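Local coordinates for protein alpha-L-rhamnosidase (Aspergillus terreus, PDB 6GSZ) that probably hydrolyses terminal non-reducing alpha-L-rhamnose residues in alpha-L-rhamnosides, as a calcium-binding, N-glycosylated glycosidase, at residues F9-T14 with S62-W67; P23-R28 with Y41-K46. All blocks are in the same frame, centred on the assembly; numbering follows the deposited sequence.

How the interactions relate
Both contacts belong to the N-terminal immunoglobulin-like domain, with centres about 8 Å apart. Along the chain the order is 9-14, 23-28, 41-46, 62-67, which places both segments of interaction 2 between those of interaction 1. Strand 25-30 pairs with strand 3-9 in a small antiparallel sheet, and strand 38-46 lies within the five-stranded mixed sheet packed across from it. Interaction 2 is core packing between these two sheets; interaction 1 joins the turn after strand 3-9 to the loop at a calcium ion. Ser26 OG lies 2.8 Å from Leu64 N, and Val25 O lies 2.8 Å from Val65 N, probable hydrogen bonds that tie the calcium loop to the two-stranded sheet.

Interaction 1: F9-T14 with S62-W67; sequences FEHHRT and SVLVPW. With CA (calcium ion), chain I.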
loop_
_atom_site.group_PDB
_atom_site.type_symbol
_atom_site.label_atom_id
_atom_site.label_comp_id
_atom_site.label_asym_id
_atom_site.label_seq_id
_atom_site.Cartn_x
_atom_site.Cartn_y
_atom_site.Cartn_z
ATOM N N PHE A 9 10.697 -13.300 -8.786
ATOM C CA PHE A 9 11.031 -14.104 -7.647
ATOM C C PHE A 9 10.208 -13.670 -6.434
ATOM O O PHE A 9 10.140 -12.462 -6.117
ATOM C CB PHE A 9 12.519 -13.962 -7.382
ATOM C CG PHE A 9 13.336 -14.369 -8.576
ATOM C CD1 PHE A 9 13.545 -15.707 -8.878
ATOM C CD2 PHE A 9 13.756 -13.416 -9.489
ATOM C CE1 PHE A 9 14.192 -16.077 -10.042
ATOM C CE2 PHE A 9 14.441 -13.788 -10.633
ATOM C CZ PHE A 9 14.646 -15.120 -10.928
ATOM N N GLU A 10 9.592 -14.646 -5.739
ATOM C CA GLU A 10 8.654 -14.338 -4.650
ATOM C C GLU A 10 7.679 -13.280 -5.169
ATOM O O GLU A 10 7.099 -13.430 -6.245
ATOM C CB GLU A 10 9.412 -13.993 -3.359
ATOM C CG GLU A 10 10.264 -15.162 -2.873
ATOM C CD GLU A 10 9.501 -16.322 -2.238
ATOM O OE1 GLU A 10 8.589 -16.015 -1.435
ATOM O OE2 GLU A 10 9.848 -17.502 -2.527
ATOM N N HIS A 11 7.493 -12.201 -4.389
ATOM C CA HIS A 11 6.655 -11.081 -4.753
ATOM C C HIS A 11 7.491 -9.821 -5.034
ATOM O O HIS A 11 6.934 -8.703 -5.146
ATOM C CB HIS A 11 5.573 -10.818 -3.715
ATOM C CG HIS A 11 4.662 -11.992 -3.577
ATOM N ND1 HIS A 11 3.682 -12.325 -4.517
ATOM C CD2 HIS A 11 4.658 -12.958 -2.645
ATOM C CE1 HIS A 11 3.105 -13.439 -4.114
ATOM N NE2 HIS A 11 3.693 -13.873 -3.010
ATOM N N HIS A 12 8.771 -10.041 -5.313
ATOM C CA HIS A 12 9.672 -8.928 -5.619
ATOM C C HIS A 12 9.497 -8.470 -7.068
ATOM O O HIS A 12 9.378 -9.309 -7.977
ATOM C CB HIS A 12 11.115 -9.377 -5.458
ATOM C CG HIS A 12 11.480 -9.961 -4.128
ATOM N ND1 HIS A 12 11.570 -9.186 -2.973
ATOM C CD2 HIS A 12 11.882 -11.195 -3.771
ATOM C CE1 HIS A 12 11.961 -9.984 -1.979
ATOM N NE2 HIS A 12 12.130 -11.233 -2.442
ATOM N N ARG A 13 9.542 -7.168 -7.330
ATOM C CA ARG A 13 9.522 -6.670 -8.699
ATOM C C ARG A 13 10.868 -6.968 -9.384
ATOM O O ARG A 13 10.929 -7.281 -10.580
ATOM C CB ARG A 13 9.205 -5.172 -8.776
ATOM C CG ARG A 13 7.840 -4.777 -8.232
ATOM C CD ARG A 13 7.350 -3.392 -8.647
ATOM N NE ARG A 13 7.146 -3.327 -10.099
ATOM C CZ ARG A 13 6.854 -2.226 -10.783
ATOM N NH1 ARG A 13 6.715 -1.068 -10.134
ATOM N NH2 ARG A 13 6.687 -2.284 -12.106
ATOM N N THR A 14 11.940 -6.742 -8.626
ATOM C CA THR A 14 13.315 -7.057 -8.970
ATOM C C THR A 14 13.950 -7.712 -7.742
ATOM O O THR A 14 13.488 -7.502 -6.636
ATOM C CB THR A 14 14.128 -5.815 -9.374
ATOM O OG1 THR A 14 14.314 -4.972 -8.242
ATOM C CG2 THR A 14 13.487 -5.019 -10.483
ATOM N N SER A 62 2.595 -22.071 -13.211
ATOM C CA SER A 62 3.433 -20.947 -13.657
ATOM C C SER A 62 3.598 -19.874 -12.572
ATOM O O SER A 62 4.188 -18.819 -12.851
ATOM C CB SER A 62 2.819 -20.349 -14.940
ATOM O OG SER A 62 1.452 -20.011 -14.752
ATOM N N VAL A 63 3.117 -20.153 -11.337
ATOM C CA VAL A 63 3.129 -19.157 -10.269
ATOM C C VAL A 63 3.717 -19.770 -9.007
ATOM O O VAL A 63 3.203 -20.748 -8.462
ATOM C CB VAL A 63 1.700 -18.640 -9.989
ATOM C CG1 VAL A 63 1.701 -17.666 -8.802
ATOM C CG2 VAL A 63 1.101 -17.988 -11.216
ATOM N N LEU A 64 4.781 -19.117 -8.525
ATOM C CA LEU A 64 5.424 -19.495 -7.244
ATOM C C LEU A 64 5.849 -20.979 -7.241
ATOM O O LEU A 64 5.657 -21.706 -6.232
ATOM C CB LEU A 64 4.511 -19.121 -6.075
ATOM C CG LEU A 64 4.240 -17.611 -5.938
ATOM C CD1 LEU A 64 3.061 -17.365 -4.991
ATOM C CD2 LEU A 64 5.451 -16.808 -5.460
ATOM N N VAL A 65 6.528 -21.373 -8.324
ATOM C CA VAL A 65 7.073 -22.726 -8.429
ATOM C C VAL A 65 8.408 -22.769 -7.696
ATOM O O VAL A 65 8.990 -21.720 -7.391
ATOM C CB VAL A 65 7.237 -23.177 -9.893
ATOM C CG1 VAL A 65 5.957 -22.925 -10.707
ATOM C CG2 VAL A 65 8.438 -22.544 -10.562
ATOM N N PRO A 66 8.929 -23.954 -7.331
ATOM C CA PRO A 66 10.166 -24.018 -6.575
ATOM C C PRO A 66 11.424 -23.540 -7.296
ATOM O O PRO A 66 11.537 -23.601 -8.510
ATOM C CB PRO A 66 10.313 -25.503 -6.232
ATOM C CG PRO A 66 8.918 -26.066 -6.387
ATOM C CD PRO A 66 8.330 -25.275 -7.545
ATOM N N TRP A 67 12.326 -22.934 -6.503
ATOM C CA TRP A 67 13.682 -22.714 -7.004
ATOM C C TRP A 67 14.276 -24.066 -7.398
ATOM O O TRP A 67 14.262 -24.969 -6.578
ATOM C CB TRP A 67 14.501 -22.053 -5.899
ATOM C CG TRP A 67 15.937 -21.825 -6.267
ATOM C CD1 TRP A 67 17.033 -22.490 -5.767
ATOM C CD2 TRP A 67 16.427 -20.885 -7.232
ATOM N NE1 TRP A 67 18.176 -22.028 -6.372
ATOM C CE2 TRP A 67 17.837 -21.039 -7.259
ATOM C CE3 TRP A 67 15.817 -19.957 -8.077
ATOM C CZ2 TRP A 67 18.626 -20.295 -8.127
ATOM C CZ3 TRP A 67 16.609 -19.216 -8.920
ATOM C CH2 TRP A 67 17.998 -19.390 -8.944
HETATM CA CA CA I . 1.549 -22.207 -7.840
HETATM O O HOH W 1 3.094 -22.884 -6.074
HETATM O O HOH W 2 0.882 -20.596 -6.127
HETATM O O HOH W 3 -0.537 -21.388 -8.694
HETATM O O HOH W 4 0.028 -23.870 -6.991
#
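In Leu64, CG stands anti to the carbonyl carbon (chi1 -63°), and the two methyls beyond it reach separate partners in 9-14. CD2 comes within 3.8 Å of Glu10 O, while CD1 lies 4.0 Å from His11 CE1, where the leucine branch and the imidazole cross at about a right angle. The CG of His11 is likewise anti to its carbonyl carbon, which carries the ring across to that methyl; its NE2 is hydrogen-bonded to Asp544 OD2. A second apolar touch joins Phe9 to Trp67: Phe9 CE1 is 4.1 Å from Trp67 CZ3 and sits near the plane of the indole, at its edge. No hydrogen bond crosses between the two segments, which together bury 165 Å² of surface.

Phe9 to His12 form a type II' beta turn that leaves strand 3-9 in the immunoglobulin-like domain, closed by a bond of 2.9 Å from His12 N to Phe9 O. Glu10, with a positive phi of 48°, occupies its second position, and its carboxylate forms salt bridges with Arg24 and Arg492. In segment 62-67, Leu64 and Val65 both face Val25, a G1 beta bulge.

The same bulged loop carries a calcium site. Val63 O binds the calcium ion at 2.3 Å, four waters and Asp61 also coordinate it, and one of those waters donates a hydrogen bond of 2.8 Å to Leu64 O.

Interaction 2: P23-R28 with Y41-K46; sequences PRVSWR and YEIEVK
Trp27 meets Tyr41 between the two sheets of the immunoglobulin-like beta-sandwich, its edge toward the tyrosine face, in an edge-to-face aromatic pair. Strand 25-28 and strand 41-46 run with an angle of 118° between their directions and an axis separation of 10.5 Å, and no hydrogen bond joins them; side chains fill the gap. From CB, which points toward strand 41-46, the Trp27 side chain turns at chi1 46°, with CG between the backbone N and the carbonyl carbon. On the five-membered ring, NE1 is hydrogen-bonded to Gln38. The six-membered ring does the touching: CZ3 lies 4.2 Å from Ile43 CD1, CZ2 comes to 3.5 Å from Tyr41 CG, and CH2 sits over the centre of the phenol ring. The centroids of the Trp27 six-membered ring and the Tyr41 ring are 4.8 Å apart and the planes meet at 68°, which is the geometric evidence for a T-shaped arrangement with the tryptophan supplying the edge. Beside this pair, Ile43 reaches over to Val25, which itself packs on Val7 and Phe9, with Val25 CB and Ile43 CD1 4.4 Å apart.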
loop_
_atom_site.group_PDB
_atom_site.type_symbol
_atom_site.label_atom_id
_atom_site.label_comp_id
_atom_site.label_asym_id
_atom_site.label_seq_id
_atom_site.Cartn_x
_atom_site.Cartn_y
_atom_site.Cartn_z
ATOM N N PRO A 23 14.431 -18.846 -3.754
ATOM C CA PRO A 23 13.264 -18.028 -4.090
ATOM C C PRO A 23 12.363 -18.761 -5.082
ATOM O O PRO A 23 12.864 -19.342 -6.072
ATOM C CB PRO A 23 13.874 -16.778 -4.731
ATOM C CG PRO A 23 15.181 -17.255 -5.273
ATOM C CD PRO A 23 15.685 -18.242 -4.233
ATOM N N ARG A 24 11.046 -18.670 -4.860
ATOM C CA ARG A 24 10.087 -19.229 -5.810
ATOM C C ARG A 24 10.054 -18.346 -7.052
ATOM O O ARG A 24 10.351 -17.148 -6.990
ATOM C CB ARG A 24 8.715 -19.359 -5.128
ATOM C CG ARG A 24 8.722 -20.371 -3.978
ATOM C CD ARG A 24 7.444 -20.335 -3.191
ATOM N NE ARG A 24 7.279 -19.069 -2.513
ATOM C CZ ARG A 24 6.130 -18.583 -2.074
ATOM N NH1 ARG A 24 5.018 -19.296 -2.227
ATOM N NH2 ARG A 24 6.064 -17.377 -1.500
ATOM N N VAL A 25 9.638 -18.957 -8.175
ATOM C CA VAL A 25 9.689 -18.354 -9.484
ATOM C C VAL A 25 8.274 -18.304 -10.054
ATOM O O VAL A 25 7.520 -19.267 -9.954
ATOM C CB VAL A 25 10.647 -19.121 -10.425
ATOM C CG1 VAL A 25 10.853 -18.363 -11.721
ATOM C CG2 VAL A 25 11.970 -19.428 -9.721
ATOM N N SER A 26 7.959 -17.222 -10.741
ATOM C CA SER A 26 6.685 -17.030 -11.441
ATOM C C SER A 26 6.932 -16.402 -12.812
ATOM O O SER A 26 7.866 -15.629 -12.967
ATOM C CB SER A 26 5.742 -16.126 -10.677
ATOM O OG SER A 26 5.513 -16.572 -9.358
ATOM N N TRP A 27 6.092 -16.728 -13.786
ATOM C CA TRP A 27 6.165 -16.051 -15.057
ATOM C C TRP A 27 4.768 -15.682 -15.507
ATOM O O TRP A 27 3.862 -16.516 -15.467
ATOM C CB TRP A 27 6.911 -16.894 -16.101
ATOM C CG TRP A 27 6.507 -18.342 -16.153
ATOM C CD1 TRP A 27 5.663 -18.965 -17.037
ATOM C CD2 TRP A 27 7.080 -19.378 -15.354
ATOM N NE1 TRP A 27 5.647 -20.299 -16.768
ATOM C CE2 TRP A 27 6.501 -20.598 -15.765
ATOM C CE3 TRP A 27 8.033 -19.383 -14.318
ATOM C CZ2 TRP A 27 6.840 -21.796 -15.168
ATOM C CZ3 TRP A 27 8.374 -20.573 -13.726
ATOM C CH2 TRP A 27 7.776 -21.777 -14.151
ATOM N N ARG A 28 4.630 -14.492 -16.047
ATOM C CA ARG A 28 3.399 -14.037 -16.645
ATOM C C ARG A 28 3.475 -14.195 -18.171
ATOM O O ARG A 28 4.530 -14.052 -18.759
ATOM C CB ARG A 28 3.245 -12.599 -16.161
ATOM C CG ARG A 28 1.881 -11.988 -16.384
ATOM C CD ARG A 28 1.901 -10.664 -15.648
ATOM N NE ARG A 28 1.400 -10.793 -14.284
ATOM C CZ ARG A 28 1.573 -9.913 -13.318
ATOM N NH1 ARG A 28 0.694 -9.877 -12.329
ATOM N NH2 ARG A 28 2.615 -9.097 -13.333
ATOM N N TYR A 41 7.614 -26.779 -18.098
ATOM C CA TYR A 41 8.472 -25.595 -18.182
ATOM C C TYR A 41 9.926 -26.036 -18.056
ATOM O O TYR A 41 10.252 -27.084 -17.535
ATOM C CB TYR A 41 8.097 -24.545 -17.139
ATOM C CG TYR A 41 8.238 -24.968 -15.705
ATOM C CD1 TYR A 41 9.471 -24.911 -15.065
ATOM C CD2 TYR A 41 7.134 -25.314 -14.938
ATOM C CE1 TYR A 41 9.607 -25.236 -13.724
ATOM C CE2 TYR A 41 7.257 -25.615 -13.600
ATOM C CZ TYR A 41 8.485 -25.525 -12.963
ATOM O OH TYR A 41 8.581 -25.839 -11.615
ATOM N N GLU A 42 10.792 -25.122 -18.508
ATOM C CA GLU A 42 12.229 -25.212 -18.317
ATOM C C GLU A 42 12.701 -23.899 -17.685
ATOM O O GLU A 42 12.334 -22.825 -18.141
ATOM C CB GLU A 42 12.957 -25.494 -19.638
ATOM C CG GLU A 42 12.794 -26.934 -20.071
ATOM C CD GLU A 42 13.489 -27.282 -21.370
ATOM O OE1 GLU A 42 13.966 -26.363 -22.042
ATOM O OE2 GLU A 42 13.461 -28.487 -21.734
ATOM N N ILE A 43 13.515 -24.048 -16.649
ATOM C CA ILE A 43 14.201 -22.904 -16.011
ATOM C C ILE A 43 15.706 -23.098 -16.232
ATOM O O ILE A 43 16.272 -24.103 -15.823
ATOM C CB ILE A 43 13.883 -22.790 -14.515
ATOM C CG1 ILE A 43 12.392 -22.663 -14.252
ATOM C CG2 ILE A 43 14.655 -21.599 -13.940
ATOM C CD1 ILE A 43 11.968 -22.637 -12.788
ATOM N N GLU A 44 16.317 -22.100 -16.873
ATOM C CA GLU A 44 17.771 -22.019 -17.088
ATOM C C GLU A 44 18.364 -21.166 -15.968
ATOM O O GLU A 44 17.941 -20.022 -15.771
ATOM C CB GLU A 44 18.056 -21.398 -18.452
ATOM C CG GLU A 44 19.542 -21.311 -18.804
ATOM C CD GLU A 44 19.738 -20.419 -20.017
ATOM O OE1 GLU A 44 19.982 -20.959 -21.120
ATOM O OE2 GLU A 44 19.541 -19.191 -19.870
ATOM N N VAL A 45 19.323 -21.741 -15.257
ATOM C CA VAL A 45 20.051 -21.031 -14.226
ATOM C C VAL A 45 21.539 -20.976 -14.585
ATOM O O VAL A 45 22.205 -22.021 -14.683
ATOM C CB VAL A 45 19.840 -21.697 -12.858
ATOM C CG1 VAL A 45 20.551 -20.915 -11.752
ATOM C CG2 VAL A 45 18.356 -21.877 -12.563
ATOM N N LYS A 46 22.050 -19.746 -14.741
ATOM C CA LYS A 46 23.481 -19.516 -15.089
ATOM C C LYS A 46 24.218 -18.916 -13.888
ATOM O O LYS A 46 23.766 -17.891 -13.369
ATOM C CB LYS A 46 23.588 -18.626 -16.338
ATOM C CG LYS A 46 24.999 -18.269 -16.775
ATOM C CD LYS A 46 25.783 -19.440 -17.306
ATOM C CE LYS A 46 27.156 -19.041 -17.812
ATOM N NZ LYS A 46 28.121 -18.906 -16.699
#